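PDB 4F54: DUF4136 domain-containing protein from Bacteroides thetaiotaomicron, which is of unknown function but belongs to the DUF4136 family, related at clan level to TolB N-terminal domains, and is probably made as a lipoprotein. Local coordinates for residues V184-S187 with F188-P192; I175-L179 with A180-V184. One frame throughout, in Å; residues are numbered along the deposited sequence.

Both contacts belong to helix 179-189, one at each end. Contact 2 covers the entry from the loop that follows strand 159-166, and contact 1 the last turns and the exit into the loop beyond. They share V184, the last residue of contact 2 and the first of contact 1, and their centres lie about 14 Å apart. At the exit, side-chain amides and hydroxyls add to the helical backbone bonds; at the entry those bonds are joined by a tentative ion pair at the surface. Along its length the helix packs against helix 56-70 and strand 159-166. Neither contact involves an identified ligand or active site, and both are described as parts of the fold.

Contact 1 of 2, residues V184-S187 with F188-P192; sequences VNQS and FTQSP
Q186 and Q190, one helical turn apart, join through their side-chain amides: Q186 NE2 gives a nearly straight bond (172°) to Q190 OE1 at 3.0 Å. The donor lies on a lone pair in the carbonyl plane of Q190, while the two amide planes stand 67° apart. Q190 CG sits between the backbone N and carbonyl carbon (chi1 70°), which brings it to 3.4 Å from Q186 O. With an alanine in place of Q190, Q186 NE2 would probably lose its acceptor, and V19 O and T21 OG1 on strand 18-23 a hydrogen-bond partner.

Two serine hydroxyls donate to backbone carbonyls. S187 OG, turned back over its own backbone, reaches the lone pair of V184 O at 2.7 Å, and this satisfies the buried hydroxyl. S191 OG, which also bonds W161 NE1, instead meets S187 O nearly in line with its C=O bond, at 2.7 Å.

Helical backbone bonds run from T189 N to N185 O (3.0 Å) and from Q190 N to Q186 O (3.0 Å), after which Q190 leaves helical geometry. V184 CG1 lies 4.3 Å from F188 CE1, a loose apolar touch.

Around this helix end, V184 and F188 lean on Y65 of helix 56-70, S187 and S191 meet T21 of strand 18-23, and S187 also touches W161 and S163 of strand 159-166.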
# COMPACT_ATOMS: atom_id res chain seq x y z
N VAL A 184 3.04 -7.60 -6.88
CA VAL A 184 2.11 -6.52 -7.16
C VAL A 184 1.07 -7.00 -8.16
O VAL A 184 -0.13 -6.84 -7.93
CB VAL A 184 2.84 -5.21 -7.57
CG1 VAL A 184 1.85 -4.16 -8.07
CG2 VAL A 184 3.68 -4.67 -6.41
N ASN A 185 1.49 -7.60 -9.29
CA ASN A 185 0.56 -8.10 -10.29
C ASN A 185 -0.42 -9.09 -9.69
O ASN A 185 -1.62 -9.03 -9.95
CB ASN A 185 1.32 -8.74 -11.45
CG ASN A 185 2.07 -7.73 -12.30
OD1 ASN A 185 1.81 -6.53 -12.22
ND2 ASN A 185 3.03 -8.21 -13.08
N GLN A 186 0.09 -9.95 -8.81
CA GLN A 186 -0.78 -10.94 -8.17
C GLN A 186 -1.84 -10.34 -7.27
O GLN A 186 -2.98 -10.81 -7.24
CB GLN A 186 0.05 -11.98 -7.40
CG GLN A 186 -0.78 -12.99 -6.61
CD GLN A 186 -1.71 -13.84 -7.48
OE1 GLN A 186 -1.33 -14.27 -8.58
NE2 GLN A 186 -2.91 -14.11 -6.97
N SER A 187 -1.47 -9.27 -6.57
CA SER A 187 -2.41 -8.59 -5.66
C SER A 187 -3.61 -8.05 -6.44
O SER A 187 -4.75 -8.10 -5.96
CB SER A 187 -1.73 -7.49 -4.85
OG SER A 187 -1.45 -6.28 -5.60
N PHE A 188 -3.38 -7.60 -7.67
CA PHE A 188 -4.51 -7.19 -8.52
C PHE A 188 -5.28 -8.37 -9.10
O PHE A 188 -6.51 -8.33 -9.16
CB PHE A 188 -4.06 -6.22 -9.63
CG PHE A 188 -3.81 -4.84 -9.12
CD1 PHE A 188 -2.54 -4.48 -8.63
CD2 PHE A 188 -4.82 -3.94 -9.07
CE1 PHE A 188 -2.29 -3.19 -8.15
CE2 PHE A 188 -4.59 -2.68 -8.59
CZ PHE A 188 -3.32 -2.30 -8.11
N THR A 189 -4.58 -9.42 -9.53
CA THR A 189 -5.23 -10.62 -10.05
C THR A 189 -6.26 -11.21 -9.08
O THR A 189 -7.35 -11.61 -9.46
CB THR A 189 -4.18 -11.68 -10.44
OG1 THR A 189 -3.30 -11.10 -11.41
CG2 THR A 189 -4.85 -12.94 -10.98
N GLN A 190 -5.90 -11.25 -7.80
CA GLN A 190 -6.81 -11.77 -6.76
C GLN A 190 -7.77 -10.71 -6.21
O GLN A 190 -8.43 -10.96 -5.18
CB GLN A 190 -5.99 -12.42 -5.62
CG GLN A 190 -5.19 -11.46 -4.74
CD GLN A 190 -4.30 -12.22 -3.77
OE1 GLN A 190 -3.42 -13.00 -4.21
NE2 GLN A 190 -4.45 -11.96 -2.44
N SER A 191 -7.89 -9.56 -6.88
CA SER A 191 -8.85 -8.47 -6.52
C SER A 191 -9.78 -8.15 -7.74
O SER A 191 -9.72 -7.04 -8.30
CB SER A 191 -8.06 -7.23 -6.04
OG SER A 191 -7.18 -7.58 -4.97
N PRO A 192 -10.59 -9.14 -8.16
CA PRO A 192 -11.39 -9.00 -9.40
C PRO A 192 -12.45 -7.87 -9.34
O PRO A 192 -12.90 -7.35 -10.37
CB PRO A 192 -12.04 -10.39 -9.55
CG PRO A 192 -12.02 -10.99 -8.18
CD PRO A 192 -10.75 -10.47 -7.55

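Contact 2 of 2, residues I175-L179 with A180-V184; sequences INRTL and AIEAV
L179 O and T178 O take the backbone bonds that make the tight part of this contact, at the start of helix 179-189. A183 N donates to L179 O at 2.9 Å. One residue earlier, T178 O accepts E182 N at 3.3 Å with an N-H...O angle of 163°, and also takes a weak bond from I181 N. These bonds close the opening turn. A183 packs on L165 of strand 159-166; L179 meets loop residues N16 and A174, while its CD2 turns to the R177-E182 pair.

The R177 side is looser and nearer solvent, although R177 also touches N16 and E182 touches Y17. From the loop before the helix, R177 reaches across to E182 and forms a salt bridge in which NH2 lies 2.8 Å from OE1. The guanidinium and carboxylate planes are 46° apart, and the two side chains cross at about a right angle. The arginine chain bends at chi3 (61°), which turns its head towards the acid, while E182 stays extended beyond CG. L179 CD2 sits 4.0 Å above the guanidinium plane, over its centre, as an apolar lid on one face. R177 is poorly ordered and E182 was modelled in two conformers, so the ion pair is tentative.

T178 occupies the N-cap position but makes no side-chain capping bond; it is the centre of an inverse gamma turn, through which the loop enters the first turn of an alpha helix.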
# COMPACT_ATOMS: atom_id res chain seq x y z
N ILE A 175 15.86 -13.83 -6.17
CA ILE A 175 16.28 -12.42 -6.16
C ILE A 175 16.40 -11.90 -7.59
O ILE A 175 16.00 -10.78 -7.87
CB ILE A 175 17.61 -12.21 -5.34
CG1 ILE A 175 17.33 -12.54 -3.86
CG2 ILE A 175 18.20 -10.77 -5.46
CD1 ILE A 175 16.14 -11.81 -3.26
N ASN A 176 16.89 -12.74 -8.50
CA ASN A 176 17.10 -12.29 -9.89
C ASN A 176 15.84 -12.26 -10.76
O ASN A 176 15.86 -11.74 -11.87
CB ASN A 176 18.24 -13.09 -10.53
CG ASN A 176 19.59 -12.68 -9.96
OD1 ASN A 176 19.84 -11.48 -9.74
ND2 ASN A 176 20.46 -13.65 -9.68
N ARG A 177 14.73 -12.79 -10.24
CA ARG A 177 13.43 -12.57 -10.85
C ARG A 177 12.92 -11.26 -10.25
O ARG A 177 13.41 -10.78 -9.21
CB ARG A 177 12.52 -13.74 -10.57
CG ARG A 177 13.00 -15.04 -11.21
CD ARG A 177 12.11 -16.20 -10.83
NE ARG A 177 10.74 -15.96 -11.30
CZ ARG A 177 9.66 -16.62 -10.87
NH1 ARG A 177 9.77 -17.58 -9.95
NH2 ARG A 177 8.47 -16.31 -11.37
N THR A 178 11.96 -10.63 -10.89
CA THR A 178 11.54 -9.33 -10.37
C THR A 178 10.42 -9.61 -9.37
O THR A 178 9.29 -9.25 -9.66
CB THR A 178 11.07 -8.42 -11.53
OG1 THR A 178 10.06 -9.09 -12.32
CG2 THR A 178 12.26 -8.05 -12.44
N LEU A 179 10.69 -10.31 -8.25
CA LEU A 179 9.54 -10.91 -7.52
C LEU A 179 8.57 -9.87 -6.96
O LEU A 179 7.36 -10.12 -6.90
CB LEU A 179 9.96 -11.90 -6.40
CG LEU A 179 10.53 -13.28 -6.82
CD1 LEU A 179 10.82 -14.10 -5.56
CD2 LEU A 179 9.64 -14.06 -7.79
N ALA A 180 9.07 -8.71 -6.51
CA ALA A 180 8.14 -7.67 -6.03
C ALA A 180 7.09 -7.32 -7.12
O ALA A 180 5.91 -7.08 -6.79
CB ALA A 180 8.86 -6.41 -5.64
N ILE A 181 7.53 -7.20 -8.38
CA ILE A 181 6.59 -6.83 -9.45
C ILE A 181 5.56 -7.94 -9.67
O ILE A 181 4.37 -7.66 -9.89
CB ILE A 181 7.33 -6.44 -10.76
CG1 ILE A 181 7.91 -5.02 -10.62
CG2 ILE A 181 6.42 -6.55 -11.98
CD1 ILE A 181 9.19 -4.82 -11.42
N GLU A 182 6.01 -9.17 -9.62
CA GLU A 182 5.12 -10.32 -9.78
C GLU A 182 4.08 -10.37 -8.62
O GLU A 182 2.88 -10.66 -8.85
CB GLU A 182 5.91 -11.63 -9.88
CG GLU A 182 6.79 -11.73 -11.14
CD GLU A 182 7.70 -12.96 -11.14
OE1 GLU A 182 7.48 -13.87 -10.32
OE2 GLU A 182 8.62 -13.02 -11.97
N ALA A 183 4.53 -10.03 -7.43
CA ALA A 183 3.63 -9.93 -6.25
C ALA A 183 2.60 -8.79 -6.40
O ALA A 183 1.41 -8.99 -6.15
CB ALA A 183 4.40 -9.82 -4.94
N VAL A 184 3.04 -7.60 -6.88
CA VAL A 184 2.11 -6.52 -7.16
C VAL A 184 1.07 -7.00 -8.16
O VAL A 184 -0.13 -6.84 -7.93
CB VAL A 184 2.84 -5.21 -7.57
CG1 VAL A 184 1.85 -4.16 -8.07
CG2 VAL A 184 3.68 -4.67 -6.41